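Medium/long-chain acyl-CoA thioesterase YigI (Shewanella oneidensis, PDB 3E8P) probably hydrolyses medium- and long-chain fatty acyl-CoA thioesters, releasing the free fatty acid and coenzyme A. Local coordinates at residues N13-E18 and W96-L101; K21-V26 and K42-D47; L39-K42 and G48-V51; T75-V80 and H153-T158; G82-A87 and S140-E145. One frame throughout, in Å; residues are numbered along the deposited sequence.

Interaction 1 of 5, residues N13-E18 and W96-L101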
# COMPACT_ATOMS: atom_id res chain seq x y z
N ASN A 13 28.23 18.46 -8.62
CA ASN A 13 28.95 19.10 -9.72
C ASN A 13 28.02 20.09 -10.43
O ASN A 13 26.83 20.14 -10.14
CB ASN A 13 29.45 18.05 -10.71
CG ASN A 13 28.33 17.22 -11.31
OD1 ASN A 13 28.12 16.07 -10.94
ND2 ASN A 13 27.60 17.82 -12.25
N PRO A 14 28.56 20.87 -11.38
CA PRO A 14 27.74 21.85 -12.10
C PRO A 14 26.52 21.31 -12.86
O PRO A 14 25.44 21.90 -12.80
CB PRO A 14 28.75 22.54 -13.02
CG PRO A 14 29.78 21.48 -13.25
CD PRO A 14 29.95 20.90 -11.87
N ILE A 15 26.68 20.19 -13.57
CA ILE A 15 25.57 19.62 -14.33
C ILE A 15 24.39 19.26 -13.42
O ILE A 15 23.25 19.68 -13.66
CB ILE A 15 26.00 18.35 -15.10
CG1 ILE A 15 27.11 18.69 -16.10
CG2 ILE A 15 24.81 17.76 -15.85
CD1 ILE A 15 28.48 18.82 -15.46
N GLN A 16 24.67 18.49 -12.37
CA GLN A 16 23.66 18.07 -11.42
C GLN A 16 22.87 19.25 -10.85
O GLN A 16 21.64 19.27 -10.88
CB GLN A 16 24.31 17.29 -10.28
CG GLN A 16 25.06 16.05 -10.72
CD GLN A 16 25.73 15.34 -9.57
OE1 GLN A 16 26.43 15.96 -8.78
NE2 GLN A 16 25.53 14.03 -9.48
N ALA A 17 23.60 20.24 -10.35
CA ALA A 17 22.99 21.43 -9.76
C ALA A 17 22.22 22.24 -10.78
O ALA A 17 21.27 22.95 -10.44
CB ALA A 17 24.06 22.30 -9.11
N GLU A 18 22.62 22.15 -12.04
CA GLU A 18 21.95 22.90 -13.09
C GLU A 18 20.59 22.29 -13.41
O GLU A 18 19.59 23.01 -13.48
CB GLU A 18 22.82 22.94 -14.35
CG GLU A 18 23.04 24.34 -14.91
CD GLU A 18 21.75 25.02 -15.35
OE1 GLU A 18 21.12 24.53 -16.31
OE2 GLU A 18 21.37 26.03 -14.72
N TRP A 96 26.51 11.87 -16.07
CA TRP A 96 25.26 12.49 -16.50
C TRP A 96 25.48 13.68 -17.43
O TRP A 96 26.17 14.63 -17.08
CB TRP A 96 24.45 12.98 -15.29
CG TRP A 96 23.80 11.91 -14.46
CD1 TRP A 96 23.83 11.81 -13.11
CD2 TRP A 96 22.98 10.83 -14.93
NE1 TRP A 96 23.08 10.73 -12.69
CE2 TRP A 96 22.55 10.11 -13.79
CE3 TRP A 96 22.57 10.39 -16.20
CZ2 TRP A 96 21.72 8.98 -13.89
CZ3 TRP A 96 21.75 9.27 -16.29
CH2 TRP A 96 21.34 8.58 -15.14
N THR A 97 24.89 13.62 -18.62
CA THR A 97 24.99 14.73 -19.56
C THR A 97 23.65 15.45 -19.43
O THR A 97 22.64 14.82 -19.12
CB THR A 97 25.18 14.25 -21.02
OG1 THR A 97 23.93 13.82 -21.56
CG2 THR A 97 26.16 13.08 -21.07
N ILE A 98 23.64 16.75 -19.67
CA ILE A 98 22.42 17.53 -19.54
C ILE A 98 21.15 16.88 -20.10
O ILE A 98 20.19 16.67 -19.37
CB ILE A 98 22.56 18.92 -20.18
CG1 ILE A 98 23.80 19.62 -19.62
CG2 ILE A 98 21.32 19.74 -19.90
CD1 ILE A 98 25.13 19.12 -20.19
N GLU A 99 21.15 16.56 -21.39
CA GLU A 99 19.97 15.95 -22.01
C GLU A 99 19.73 14.52 -21.54
O GLU A 99 18.60 14.03 -21.57
CB GLU A 99 20.08 15.98 -23.54
CG GLU A 99 21.19 15.11 -24.12
CD GLU A 99 21.26 15.22 -25.63
OE1 GLU A 99 21.45 16.35 -26.14
OE2 GLU A 99 21.14 14.18 -26.32
N GLU A 100 20.80 13.86 -21.11
CA GLU A 100 20.72 12.49 -20.62
C GLU A 100 19.84 12.47 -19.37
O GLU A 100 19.16 11.48 -19.09
CB GLU A 100 22.13 11.99 -20.30
CG GLU A 100 22.26 10.51 -19.98
CD GLU A 100 23.71 10.08 -19.77
OE1 GLU A 100 24.41 10.74 -18.96
OE2 GLU A 100 24.15 9.10 -20.40
N LEU A 101 19.84 13.57 -18.63
CA LEU A 101 19.02 13.68 -17.43
C LEU A 101 17.67 14.29 -17.77
O LEU A 101 16.68 14.06 -17.08
CB LEU A 101 19.72 14.54 -16.37
CG LEU A 101 20.76 13.81 -15.50
CD1 LEU A 101 21.45 14.80 -14.58
CD2 LEU A 101 20.08 12.72 -14.70

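Interaction 2 of 5, residues K21-V26 and K42-D47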
# COMPACT_ATOMS: atom_id res chain seq x y z
N LYS A 21 18.16 22.88 -10.48
CA LYS A 21 17.62 24.24 -10.43
C LYS A 21 16.55 24.39 -11.50
O LYS A 21 15.53 25.07 -11.29
CB LYS A 21 18.73 25.27 -10.65
CG LYS A 21 18.27 26.72 -10.43
CD LYS A 21 19.40 27.73 -10.64
CE LYS A 21 20.46 27.64 -9.55
NZ LYS A 21 21.50 28.72 -9.70
N ARG A 22 16.77 23.77 -12.65
CA ARG A 22 15.82 23.82 -13.75
C ARG A 22 14.54 23.07 -13.36
O ARG A 22 13.43 23.58 -13.55
CB ARG A 22 16.44 23.18 -15.01
CG ARG A 22 15.47 22.96 -16.17
CD ARG A 22 15.13 24.26 -16.89
NE ARG A 22 13.89 24.15 -17.67
CZ ARG A 22 13.69 23.29 -18.66
NH1 ARG A 22 14.65 22.45 -19.03
NH2 ARG A 22 12.51 23.25 -19.28
N VAL A 23 14.70 21.88 -12.79
CA VAL A 23 13.56 21.08 -12.37
C VAL A 23 12.75 21.77 -11.28
O VAL A 23 11.52 21.73 -11.30
CB VAL A 23 14.00 19.70 -11.86
CG1 VAL A 23 12.80 18.91 -11.38
CG2 VAL A 23 14.72 18.94 -12.96
N ALA A 24 13.44 22.41 -10.34
CA ALA A 24 12.77 23.11 -9.25
C ALA A 24 11.90 24.24 -9.79
O ALA A 24 10.80 24.48 -9.30
CB ALA A 24 13.81 23.68 -8.28
N GLU A 25 12.40 24.92 -10.82
CA GLU A 25 11.69 26.02 -11.46
C GLU A 25 10.40 25.56 -12.13
O GLU A 25 9.36 26.20 -12.00
CB GLU A 25 12.58 26.69 -12.51
CG GLU A 25 12.68 28.21 -12.39
CD GLU A 25 11.37 28.94 -12.66
OE1 GLU A 25 10.49 28.95 -11.78
OE2 GLU A 25 11.22 29.50 -13.77
N VAL A 26 10.48 24.45 -12.86
CA VAL A 26 9.30 23.93 -13.55
C VAL A 26 8.19 23.58 -12.56
O VAL A 26 7.04 23.97 -12.74
CB VAL A 26 9.64 22.68 -14.39
CG1 VAL A 26 8.39 22.19 -15.10
CG2 VAL A 26 10.72 23.00 -15.40
N LYS A 42 10.36 24.96 -1.75
CA LYS A 42 11.18 25.81 -0.90
C LYS A 42 12.67 25.66 -1.17
O LYS A 42 13.38 26.65 -1.31
CB LYS A 42 10.88 25.51 0.58
CG LYS A 42 11.35 26.59 1.54
CD LYS A 42 10.97 26.25 2.98
CE LYS A 42 11.40 27.35 3.94
NZ LYS A 42 11.16 26.98 5.37
N ARG A 43 13.14 24.42 -1.25
CA ARG A 43 14.54 24.13 -1.52
C ARG A 43 14.65 22.80 -2.25
O ARG A 43 13.86 21.89 -1.99
CB ARG A 43 15.34 24.08 -0.22
CG ARG A 43 15.65 25.44 0.37
CD ARG A 43 16.39 25.32 1.70
NE ARG A 43 15.49 24.97 2.80
CZ ARG A 43 14.55 25.78 3.29
NH1 ARG A 43 14.37 26.98 2.77
NH2 ARG A 43 13.80 25.38 4.31
N TYR A 44 15.62 22.68 -3.15
CA TYR A 44 15.82 21.45 -3.90
C TYR A 44 17.27 21.29 -4.34
O TYR A 44 17.75 22.00 -5.22
CB TYR A 44 14.89 21.45 -5.13
CG TYR A 44 14.84 20.14 -5.88
CD1 TYR A 44 14.63 18.94 -5.21
CD2 TYR A 44 14.94 20.10 -7.26
CE1 TYR A 44 14.54 17.73 -5.90
CE2 TYR A 44 14.85 18.90 -7.96
CZ TYR A 44 14.64 17.72 -7.27
OH TYR A 44 14.52 16.52 -7.95
N ASP A 45 17.96 20.35 -3.70
CA ASP A 45 19.37 20.07 -3.99
C ASP A 45 19.60 18.56 -3.99
O ASP A 45 18.66 17.79 -3.88
CB ASP A 45 20.24 20.73 -2.92
CG ASP A 45 19.74 20.46 -1.52
OD1 ASP A 45 19.62 19.27 -1.15
OD2 ASP A 45 19.46 21.43 -0.78
N ILE A 46 20.86 18.15 -4.12
CA ILE A 46 21.19 16.72 -4.15
C ILE A 46 20.85 15.96 -2.89
O ILE A 46 20.82 14.73 -2.90
CB ILE A 46 22.68 16.48 -4.45
CG1 ILE A 46 23.54 17.31 -3.50
CG2 ILE A 46 22.98 16.78 -5.90
CD1 ILE A 46 24.99 16.92 -3.52
N ASP A 47 20.61 16.67 -1.79
CA ASP A 47 20.26 16.02 -0.53
C ASP A 47 18.83 15.51 -0.63
O ASP A 47 18.54 14.36 -0.30
CB ASP A 47 20.35 17.01 0.64
CG ASP A 47 21.76 17.48 0.89
OD1 ASP A 47 21.93 18.45 1.67
OD2 ASP A 47 22.71 16.88 0.33

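Interaction 3 of 5, residues L39-K42 and G48-V51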
# COMPACT_ATOMS: atom_id res chain seq x y z
N LEU A 39 1.33 25.22 -4.17
CA LEU A 39 2.42 24.34 -3.76
C LEU A 39 3.77 24.96 -4.15
O LEU A 39 3.97 25.35 -5.30
CB LEU A 39 2.22 22.97 -4.41
CG LEU A 39 3.13 21.79 -4.08
CD1 LEU A 39 2.43 20.49 -4.42
CD2 LEU A 39 4.42 21.92 -4.86
N ASP A 40 4.68 25.07 -3.18
CA ASP A 40 6.01 25.67 -3.40
C ASP A 40 7.21 24.76 -3.14
O ASP A 40 7.22 23.99 -2.18
CB ASP A 40 6.18 26.90 -2.52
CG ASP A 40 5.15 27.97 -2.79
OD1 ASP A 40 5.17 28.98 -2.06
OD2 ASP A 40 4.33 27.81 -3.72
N ILE A 41 8.22 24.86 -4.00
CA ILE A 41 9.44 24.09 -3.82
C ILE A 41 10.39 25.04 -3.07
O ILE A 41 11.11 25.82 -3.69
CB ILE A 41 10.06 23.64 -5.17
CG1 ILE A 41 9.19 22.57 -5.82
CG2 ILE A 41 11.45 23.06 -4.94
CD1 ILE A 41 7.89 23.08 -6.36
N LYS A 42 10.36 24.96 -1.75
CA LYS A 42 11.18 25.81 -0.90
C LYS A 42 12.67 25.66 -1.17
O LYS A 42 13.38 26.65 -1.31
CB LYS A 42 10.88 25.51 0.58
CG LYS A 42 11.35 26.59 1.54
CD LYS A 42 10.97 26.25 2.98
CE LYS A 42 11.40 27.35 3.94
NZ LYS A 42 11.16 26.98 5.37
N GLY A 48 17.94 16.38 -1.09
CA GLY A 48 16.54 16.02 -1.23
C GLY A 48 15.69 17.22 -1.60
O GLY A 48 16.13 18.11 -2.32
N VAL A 49 14.46 17.25 -1.09
CA VAL A 49 13.57 18.35 -1.41
C VAL A 49 12.72 18.77 -0.22
O VAL A 49 12.42 17.98 0.66
CB VAL A 49 12.61 17.96 -2.54
CG1 VAL A 49 11.73 16.79 -2.09
CG2 VAL A 49 11.74 19.16 -2.93
N GLU A 50 12.34 20.04 -0.22
CA GLU A 50 11.48 20.56 0.82
C GLU A 50 10.35 21.24 0.06
O GLU A 50 10.58 22.14 -0.75
CB GLU A 50 12.21 21.57 1.70
CG GLU A 50 11.30 22.35 2.64
CD GLU A 50 12.05 22.92 3.84
OE1 GLU A 50 11.47 23.76 4.57
OE2 GLU A 50 13.21 22.52 4.05
N VAL A 51 9.13 20.78 0.32
CA VAL A 51 7.95 21.32 -0.31
C VAL A 51 7.09 21.95 0.76
O VAL A 51 6.94 21.40 1.85
CB VAL A 51 7.15 20.22 -1.04
CG1 VAL A 51 5.85 20.77 -1.57
CG2 VAL A 51 7.97 19.65 -2.19

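Interaction 4 of 5, residues T75-V80 and H153-T158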
# COMPACT_ATOMS: atom_id res chain seq x y z
N THR A 75 -1.41 14.95 -2.53
CA THR A 75 -0.76 15.66 -3.63
C THR A 75 0.67 16.06 -3.25
O THR A 75 1.61 15.83 -4.01
CB THR A 75 -1.56 16.94 -4.03
OG1 THR A 75 -2.84 16.56 -4.54
CG2 THR A 75 -0.84 17.73 -5.12
N VAL A 76 0.82 16.64 -2.06
CA VAL A 76 2.14 17.06 -1.59
C VAL A 76 3.10 15.89 -1.40
O VAL A 76 4.25 15.94 -1.82
CB VAL A 76 2.03 17.82 -0.24
CG1 VAL A 76 3.43 18.21 0.25
CG2 VAL A 76 1.16 19.05 -0.41
N LEU A 77 2.62 14.82 -0.78
CA LEU A 77 3.46 13.65 -0.54
C LEU A 77 3.96 13.04 -1.85
O LEU A 77 5.11 12.60 -1.92
CB LEU A 77 2.70 12.61 0.28
CG LEU A 77 2.42 12.98 1.74
CD1 LEU A 77 1.42 12.00 2.34
CD2 LEU A 77 3.70 12.97 2.53
N ASP A 78 3.10 13.00 -2.87
CA ASP A 78 3.48 12.42 -4.17
C ASP A 78 4.55 13.26 -4.87
O ASP A 78 5.52 12.72 -5.42
CB ASP A 78 2.26 12.30 -5.10
CG ASP A 78 2.58 11.50 -6.37
OD1 ASP A 78 1.88 11.68 -7.38
OD2 ASP A 78 3.53 10.69 -6.35
N VAL A 79 4.37 14.57 -4.84
CA VAL A 79 5.32 15.50 -5.45
C VAL A 79 6.67 15.45 -4.73
O VAL A 79 7.73 15.46 -5.37
CB VAL A 79 4.78 16.94 -5.41
CG1 VAL A 79 5.82 17.91 -5.97
CG2 VAL A 79 3.47 17.02 -6.20
N VAL A 80 6.64 15.39 -3.40
CA VAL A 80 7.87 15.29 -2.62
C VAL A 80 8.57 14.00 -3.04
O VAL A 80 9.78 13.98 -3.28
CB VAL A 80 7.60 15.20 -1.10
CG1 VAL A 80 8.83 14.66 -0.39
CG2 VAL A 80 7.24 16.57 -0.54
N HIS A 153 3.52 15.86 12.92
CA HIS A 153 3.36 15.02 11.74
C HIS A 153 1.89 14.83 11.40
O HIS A 153 1.07 14.47 12.24
CB HIS A 153 4.04 13.66 11.95
CG HIS A 153 5.50 13.75 12.21
ND1 HIS A 153 6.38 14.35 11.33
CD2 HIS A 153 6.25 13.34 13.26
CE1 HIS A 153 7.61 14.29 11.82
NE2 HIS A 153 7.55 13.68 12.99
N ILE A 154 1.56 15.09 10.14
CA ILE A 154 0.20 14.99 9.65
C ILE A 154 -0.03 13.66 8.96
O ILE A 154 -1.01 12.96 9.24
CB ILE A 154 -0.11 16.13 8.66
CG1 ILE A 154 0.12 17.47 9.34
CG2 ILE A 154 -1.54 16.06 8.19
CD1 ILE A 154 -0.71 17.68 10.61
N ALA A 155 0.88 13.31 8.07
CA ALA A 155 0.77 12.06 7.33
C ALA A 155 2.14 11.60 6.85
O ALA A 155 3.06 12.40 6.73
CB ALA A 155 -0.15 12.24 6.14
N PHE A 156 2.25 10.29 6.59
CA PHE A 156 3.47 9.70 6.07
C PHE A 156 3.10 9.08 4.74
O PHE A 156 1.94 8.71 4.52
CB PHE A 156 4.01 8.57 6.95
CG PHE A 156 4.56 9.02 8.27
CD1 PHE A 156 5.04 10.31 8.46
CD2 PHE A 156 4.67 8.11 9.32
CE1 PHE A 156 5.63 10.69 9.67
CE2 PHE A 156 5.25 8.47 10.53
CZ PHE A 156 5.73 9.78 10.70
N GLY A 157 4.07 8.95 3.86
CA GLY A 157 3.82 8.34 2.57
C GLY A 157 4.97 7.43 2.16
O GLY A 157 6.05 7.45 2.75
N THR A 158 4.71 6.60 1.16
CA THR A 158 5.73 5.72 0.59
C THR A 158 5.36 5.65 -0.89
O THR A 158 4.23 5.31 -1.23
CB THR A 158 5.69 4.30 1.21
OG1 THR A 158 5.88 4.38 2.62
CG2 THR A 158 6.78 3.41 0.62

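Interaction 5 of 5, residues G82-A87 and S140-E145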
# COMPACT_ATOMS: atom_id res chain seq x y z
N GLY A 82 8.35 12.27 -5.87
CA GLY A 82 8.88 12.30 -7.22
C GLY A 82 10.19 13.06 -7.30
O GLY A 82 11.15 12.59 -7.90
N LEU A 83 10.23 14.24 -6.68
CA LEU A 83 11.44 15.06 -6.67
C LEU A 83 12.57 14.38 -5.88
O LEU A 83 13.74 14.50 -6.24
CB LEU A 83 11.12 16.44 -6.09
CG LEU A 83 10.23 17.30 -7.00
CD1 LEU A 83 9.68 18.52 -6.27
CD2 LEU A 83 11.05 17.72 -8.21
N THR A 84 12.20 13.65 -4.83
CA THR A 84 13.17 12.94 -4.00
C THR A 84 13.78 11.82 -4.86
O THR A 84 14.98 11.59 -4.85
CB THR A 84 12.49 12.27 -2.76
OG1 THR A 84 11.91 13.29 -1.92
CG2 THR A 84 13.52 11.44 -1.96
N ALA A 85 12.92 11.14 -5.60
CA ALA A 85 13.35 10.06 -6.46
C ALA A 85 14.30 10.58 -7.53
O ALA A 85 15.34 9.98 -7.77
CB ALA A 85 12.14 9.38 -7.09
N PHE A 86 13.94 11.69 -8.17
CA PHE A 86 14.77 12.27 -9.23
C PHE A 86 16.12 12.77 -8.71
O PHE A 86 17.14 12.64 -9.39
CB PHE A 86 14.02 13.42 -9.93
CG PHE A 86 14.66 13.87 -11.22
CD1 PHE A 86 14.68 13.04 -12.33
CD2 PHE A 86 15.27 15.12 -11.31
CE1 PHE A 86 15.30 13.44 -13.53
CE2 PHE A 86 15.88 15.54 -12.49
CZ PHE A 86 15.90 14.70 -13.60
N ALA A 87 16.14 13.34 -7.52
CA ALA A 87 17.39 13.83 -6.94
C ALA A 87 18.32 12.64 -6.66
O ALA A 87 19.52 12.72 -6.88
CB ALA A 87 17.11 14.59 -5.66
N SER A 140 12.65 3.55 -8.24
CA SER A 140 13.06 3.96 -6.90
C SER A 140 11.86 4.01 -5.95
O SER A 140 10.76 4.38 -6.36
CB SER A 140 13.71 5.35 -6.93
OG SER A 140 14.94 5.32 -7.63
N VAL A 141 12.09 3.63 -4.70
CA VAL A 141 11.05 3.68 -3.69
C VAL A 141 11.44 4.75 -2.68
O VAL A 141 12.60 4.85 -2.29
CB VAL A 141 10.87 2.32 -2.97
CG1 VAL A 141 9.68 2.38 -2.01
CG2 VAL A 141 10.64 1.22 -3.99
N CYS A 142 10.47 5.57 -2.27
CA CYS A 142 10.73 6.65 -1.33
C CYS A 142 9.73 6.74 -0.18
O CYS A 142 8.61 6.23 -0.27
CB CYS A 142 10.69 8.00 -2.06
SG CYS A 142 11.78 8.12 -3.48
N ARG A 143 10.16 7.40 0.89
CA ARG A 143 9.31 7.63 2.05
C ARG A 143 9.08 9.14 2.11
O ARG A 143 10.02 9.92 1.94
CB ARG A 143 9.97 7.14 3.33
CG ARG A 143 9.63 5.69 3.66
CD ARG A 143 10.07 5.29 5.06
NE ARG A 143 9.48 4.02 5.44
CZ ARG A 143 9.71 3.39 6.60
NH1 ARG A 143 10.53 3.92 7.49
NH2 ARG A 143 9.11 2.24 6.85
N MSE A 144 7.85 9.57 2.35
CA MSE A 144 7.56 10.99 2.43
C MSE A 144 6.93 11.31 3.77
O MSE A 144 6.39 10.43 4.44
CB MSE A 144 6.60 11.42 1.31
CG MSE A 144 7.11 11.15 -0.09
SE MSE A 144 6.99 9.25 -0.59
CE MSE A 144 5.29 9.28 -1.46
N GLU A 145 6.96 12.58 4.13
CA GLU A 145 6.41 13.00 5.40
C GLU A 145 5.90 14.43 5.30
O GLU A 145 6.54 15.29 4.70
CB GLU A 145 7.51 12.89 6.46
CG GLU A 145 7.33 13.70 7.70
CD GLU A 145 7.57 15.19 7.49
OE1 GLU A 145 8.55 15.57 6.81
OE2 GLU A 145 6.77 15.98 8.03
O HOH W 1 16.35 7.68 -6.93

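Interaction 1 of 5, residues N13-E18 and W96-L101
I15, in the first turn of helix 14-29, carries the contact through its CG2 branch, which reaches toward the start of helix 98-107. This methyl lies anti to the backbone N (CG1 takes the place beside it, chi1 -60°) and meets the backbone between W96 and I98: W96 O is 3.6 Å from I15 CG2. The same methyl comes within 4.3 Å of I98 CG1, a light apolar touch at the protein surface. Q16 follows on the more buried side. Its OE1 accepts from the backbone of N13, with N13 N 3.1 Å from Q16 OE1, while its NE2 bonds to the carbonyl of V90, which ties the beginning of helix 14-29 to the end of helix 70-90. On the facing segment L101 CD2 lies over the centre of one face of the W96 indole, 3.5 Å above its plane. T97 then starts the next helix: its backbone N donates to E100 OE1 at 2.9 Å, on the anti side of the carboxylate and 34° out of its plane. The return bond from E100 N to T97 OG1 is less certain in place, but together the two residues make the capping box that begins helix 98-107.

Interaction 2 of 5, residues K21-V26 and K42-D47
The phenol OH of Y44 donates to the main-chain carbonyl of L83, and so fastens strand 40-44, outermost of the sheet within this chain, to helix 70-90, the central helix of the hot-dog fold. The rest of the tyrosine faces helix 14-29, which lies alongside this strand. CG is anti to the backbone N of Y44 (chi1 -171°), a turn that carries the ring out from strand 40-44 toward two successive helical residues. A24 meets the near end of the ring, its CB 3.9 Å from Y44 CD2 and 4.0 Å from Y44 CB. V23 meets the ring further out, where its CG1 is 4.0 Å from Y44 CE2. Both approaches are slanted to the ring and apolar. F86 and A87 of helix 70-90 also touch the tyrosine, which thus fills the angle between two helices and a strand. A phenylalanine here would keep the ring against V23 and A24, but L83 O is likely to be left without its side-chain donor and the strand without this polar tie to helix 70-90. Before the tyrosine, K42 and R43 both face E50 of the next strand as a classic beta bulge, with K42 in a nearly helical backbone conformation. Just beyond the tyrosine comes an Asx turn: D45 OD1 uses its anti lone pair to accept from D47 N at 2.9 Å, and takes a further, weak bond from G48 N.

Interaction 3 of 5, residues L39-K42 and G48-V51
K42 and E50 lie side by side on neighbouring strands and point the same way, both chains extended, so that aliphatic carbons run along each other before the charges meet. K42 CB is 3.8 Å from E50 CG, and near the ends K42 NZ reaches E50 OE1 at 3.3 Å, a weak hydrogen bond within a salt bridge. The stronger partner of the same oxygen is R43 NH2, so two cationic groups converge on E50 OE1. With an alanine at E50, both R43 and K42 would probably lose their shared counter-charge and be freer to swing into solvent. On the other face the side chains are apolar. L39 and V51 meet at a slant, L39 CD2 standing 3.8 Å from V51 CG1, while I41 CG2 makes a looser touch with V49 CG2. V51 CG1 is anti to its backbone N (chi1 174°), which sends this branch toward L39. Between the faces, V51 CA makes a bent CA-H...O contact with D40 O, 3.3 Å away. Helix 70-90 covers L39, V49 and V51, and helix 14-29 covers I41. The short strand axes run at 134° to each other, a marked twist in the antiparallel beta hairpin 40-44/49-54, at one end of the hot-dog sheet's strand order within this chain.

Interaction 4 of 5, residues T75-V80 and H153-T158
A glycine lies where the helix comes nearest the strand: the CA atoms of L77 and G157 are 6.2 Å apart, and a beta carbon built on G157 would sit tightly, some 3.5 Å from L77 CD1. The lack of a side chain lets the leucine settle down against the strand backbone. With CG anti to its own carbonyl carbon (chi1 -69°), L77 directs both methyls at the strand. CD1 straddles two residues, 4.0 Å from F156 O and 4.1 Å from A155 CB, while L77 CD2 lies 4.3 Å from G157 N. The contact is thus one side chain pressed over three consecutive residues, by van der Waals contact with a methyl and with the strand backbone. This is the central helix of the hot-dog fold, helix 70-90, lying across the concave face of its antiparallel sheet; the short axes pass 8.6 Å apart with 41° between their directions. M144 of the adjoining strand flanks L77 as well. Along strand 153-162, I154 and A155 both face L146 in a classic beta bulge, so the bulge includes a residue that L77 touches. F156 turns from the helix and packs on R143 of a second subunit. One residue on from L77, D78 OD2 is hydrogen-bonded to the hydroxyls of T110 and Y161, the latter further along the same strand; V79 packs on H69 of a third subunit.

Interaction 5 of 5, residues G82-A87 and S140-E145
A85 and C142 meet where helix 70-90, the central helix of the hot-dog fold, packs on strand 139-148 of the sheet that wraps it. The short axes run at 133° to one another and 8.3 Å apart, close spacing that small side chains on both surfaces permit. The apolar contacts centre on one sulfur. C142 SG lies 3.8 Å from A85 CB and 4.0 Å from T84 CG2, wedged against two neighbouring residues of the same helical turn. Its torsion explains this: SG is beside the backbone N and anti to the carbonyl carbon (chi1 -54°), which brings it over the helix surface. T84 offers its methyl to the sulfur because CG2 is anti to its backbone N, while OG1 bonds back to V80 O one turn earlier in the helix and so has its polar need met there. The A85 methyl also touches the strand further back, 4.3 Å from S140 CB, and Y161 of the adjoining strand packs on the same alanine. Beyond the contact, V141 and R143 face away from the helix; R143 makes a cation-pi contact with F156 of a second subunit, so the far side of the strand is an assembly interface. The polar link is made by water. One molecule donates to A85 O at 2.6 Å and bonds to S140 OG at 2.8 Å, where S140 OG also accepts from the backbone N of G136.

How the interactions relate
Interactions 4 and 5 place successive parts of helix 70-90 on neighbouring strands, with centres 10 Å apart; the strands are joined by G157 O and M144 N at 2.8 Å. The hairpin of interaction 3 packs on the same helix, V51 CG2 lying 3.6 Å from V80 CG2. Interaction 2, centred 8 Å from interaction 3 and sharing K42 with it, adds helix 14-29, and V23 CG2 reaches F86 CE2 at 3.6 Å. Interaction 1 continues along that helix to the periphery, 27 Å from interaction 4 between centres. Hot-dog thioesterases generally form their active sites at subunit interfaces; interactions 4 and 5 both border other subunits, but no catalytic residue is identified among them.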